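Local atomic coordinates of uncharacterized protein Af_0446 (Archaeoglobus fulgidus DSM 4304, PDB entry 3BUT), a protein that is of unknown function but belongs to a late embryogenesis abundant (water stress and hypersensitive response) family and may bind lipids. Residues Lys49-Tyr54 and Leu73-Ser78. The protein carries 4 engineered substitutions. Sequence-based numbering, arbitrary orientation.
Sequences KVADGY and LRLNNS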
loop_
_atom_site.group_PDB
_atom_site.type_symbol
_atom_site.label_atom_id
_atom_site.label_comp_id
_atom_site.label_asym_id
_atom_site.label_seq_id
_atom_site.Cartn_x
_atom_site.Cartn_y
_atom_site.Cartn_z
ATOM N N LYS A 49 -5.602 13.692 -2.277
ATOM C CA LYS A 49 -6.968 13.307 -2.626
ATOM C C LYS A 49 -6.960 12.113 -3.578
ATOM O O LYS A 49 -6.875 12.275 -4.796
ATOM C CB LYS A 49 -7.727 14.491 -3.228
ATOM C CG LYS A 49 -9.234 14.293 -3.293
ATOM C CD LYS A 49 -9.988 15.620 -3.345
ATOM C CE LYS A 49 -9.861 16.309 -4.698
ATOM N NZ LYS A 49 -10.681 17.555 -4.745
ATOM N N VAL A 50 -7.059 10.919 -3.002
ATOM C CA VAL A 50 -6.911 9.664 -3.748
ATOM C C VAL A 50 -8.204 9.190 -4.429
ATOM O O VAL A 50 -8.163 8.336 -5.318
ATOM C CB VAL A 50 -6.306 8.530 -2.870
ATOM C CG1 VAL A 50 -4.932 8.916 -2.356
ATOM C CG2 VAL A 50 -7.214 8.203 -1.714
ATOM N N ALA A 51 -9.340 9.742 -4.002
ATOM C CA ALA A 51 -10.640 9.478 -4.623
ATOM C C ALA A 51 -11.521 10.720 -4.560
ATOM O O ALA A 51 -11.527 11.441 -3.560
ATOM C CB ALA A 51 -11.335 8.305 -3.947
ATOM N N ASP A 52 -12.266 10.951 -5.637
ATOM C CA ASP A 52 -13.129 12.112 -5.787
ATOM C C ASP A 52 -14.101 11.817 -6.920
ATOM O O ASP A 52 -13.762 11.974 -8.095
ATOM C CB ASP A 52 -12.283 13.349 -6.121
ATOM C CG ASP A 52 -13.108 14.607 -6.297
ATOM O OD1 ASP A 52 -14.013 14.854 -5.474
ATOM O OD2 ASP A 52 -12.837 15.361 -7.256
ATOM N N GLY A 53 -15.309 11.382 -6.581
ATOM C CA GLY A 53 -16.257 10.992 -7.615
ATOM C C GLY A 53 -17.716 11.222 -7.301
ATOM O O GLY A 53 -18.091 11.415 -6.146
ATOM N N TYR A 54 -18.532 11.206 -8.353
ATOM C CA TYR A 54 -19.985 11.241 -8.229
ATOM C C TYR A 54 -20.614 10.045 -8.931
ATOM O O TYR A 54 -20.314 9.773 -10.092
ATOM C CB TYR A 54 -20.570 12.533 -8.822
ATOM C CG TYR A 54 -22.007 12.763 -8.411
ATOM C CD1 TYR A 54 -22.309 13.461 -7.240
ATOM C CD2 TYR A 54 -23.069 12.269 -9.177
ATOM C CE1 TYR A 54 -23.624 13.667 -6.845
ATOM C CE2 TYR A 54 -24.392 12.459 -8.782
ATOM C CZ TYR A 54 -24.660 13.160 -7.616
ATOM O OH TYR A 54 -25.961 13.378 -7.226
ATOM N N LEU A 73 -17.254 3.330 -3.375
ATOM C CA LEU A 73 -16.178 4.306 -3.323
ATOM C C LEU A 73 -14.975 3.747 -4.050
ATOM O O LEU A 73 -14.349 2.801 -3.576
ATOM C CB LEU A 73 -15.817 4.626 -1.870
ATOM C CG LEU A 73 -16.946 4.717 -0.836
ATOM C CD1 LEU A 73 -16.374 4.782 0.567
ATOM C CD2 LEU A 73 -17.857 5.904 -1.093
ATOM N N ARG A 74 -14.655 4.329 -5.202
ATOM C CA ARG A 74 -13.572 3.828 -6.041
ATOM C C ARG A 74 -12.316 4.684 -5.955
ATOM O O ARG A 74 -12.382 5.908 -6.011
ATOM C CB ARG A 74 -14.022 3.690 -7.497
ATOM C CG ARG A 74 -15.093 2.626 -7.721
ATOM C CD ARG A 74 -15.682 2.719 -9.124
ATOM N NE ARG A 74 -17.001 2.096 -9.203
ATOM C CZ ARG A 74 -18.147 2.709 -8.910
ATOM N NH1 ARG A 74 -19.293 2.047 -9.011
ATOM N NH2 ARG A 74 -18.156 3.976 -8.507
ATOM N N LEU A 75 -11.173 4.017 -5.829
ATOM C CA LEU A 75 -9.880 4.683 -5.764
ATOM C C LEU A 75 -9.063 4.389 -7.012
ATOM O O LEU A 75 -8.722 3.237 -7.285
ATOM C CB LEU A 75 -9.090 4.237 -4.530
ATOM C CG LEU A 75 -9.646 4.478 -3.129
ATOM C CD1 LEU A 75 -10.405 3.270 -2.645
ATOM C CD2 LEU A 75 -8.491 4.752 -2.201
ATOM N N ASN A 76 -8.766 5.443 -7.766
ATOM C CA ASN A 76 -7.798 5.386 -8.854
ATOM C C ASN A 76 -6.404 5.237 -8.242
ATOM O O ASN A 76 -5.993 6.058 -7.412
ATOM C CB ASN A 76 -7.908 6.656 -9.712
ATOM C CG ASN A 76 -6.828 6.750 -10.788
ATOM O OD1 ASN A 76 -6.116 7.750 -10.871
ATOM N ND2 ASN A 76 -6.711 5.714 -11.617
ATOM N N ASN A 77 -5.686 4.196 -8.650
ATOM C CA ASN A 77 -4.401 3.866 -8.044
ATOM C C ASN A 77 -3.277 4.849 -8.353
ATOM O O ASN A 77 -2.299 4.941 -7.611
ATOM C CB ASN A 77 -3.977 2.447 -8.425
ATOM C CG ASN A 77 -5.061 1.422 -8.151
ATOM O OD1 ASN A 77 -5.669 1.416 -7.080
ATOM N ND2 ASN A 77 -5.310 0.549 -9.119
ATOM N N SER A 78 -3.423 5.581 -9.453
ATOM C CA SER A 78 -2.439 6.601 -9.839
ATOM C C SER A 78 -2.335 7.727 -8.799
ATOM O O SER A 78 -1.248 8.250 -8.540
ATOM C CB SER A 78 -2.770 7.175 -11.218
ATOM O OG SER A 78 -1.791 8.114 -11.626
#
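The peptide plane between Arg74 and Leu75 is a flat group at this contact. Ala51 CB reaches its carbonyl end obliquely, from above the plane, and lies 3.3 Å from Arg74 O. The methyl group therefore rests against a polar backbone atom, in tight van der Waals contact. Beside the peptide, Val50 and Leu75 run alongside each other in one direction. They touch branch to branch, with Val50 CG2 3.7 Å from Leu75 CD2. Val50 CG2 occupies the crowded position between the backbone N and the carbonyl carbon. Leu75 CG is anti to its own carbonyl carbon (chi1 -61°) and sits 4.3 Å from Ala51 CB. Val50 O comes within 3.8 Å of Asn76 O; both are acceptors, so no bond joins them. No hydrogen bond crosses between 49-54 and 73-78. The two strands belong to different antiparallel sheets, consistent with the β-sandwich of the E-set clan. The axes of 49-54 and 73-76 make 131° between their N-to-C directions. Each finds its backbone partners within its own sheet: Leu73 with Ile20, Leu75 with Thr18. Ile43 pairs with both Val50 and Ala51, a classic beta bulge. The near-helical psi of Val50 (-17°) fits this. Val50, Ala51 and Leu75 are buried where 48-61 and 66-76, the outermost strands of their sheets within this chain, meet. Arg74, partly exposed, forms a weak, long ion pair with Glu55.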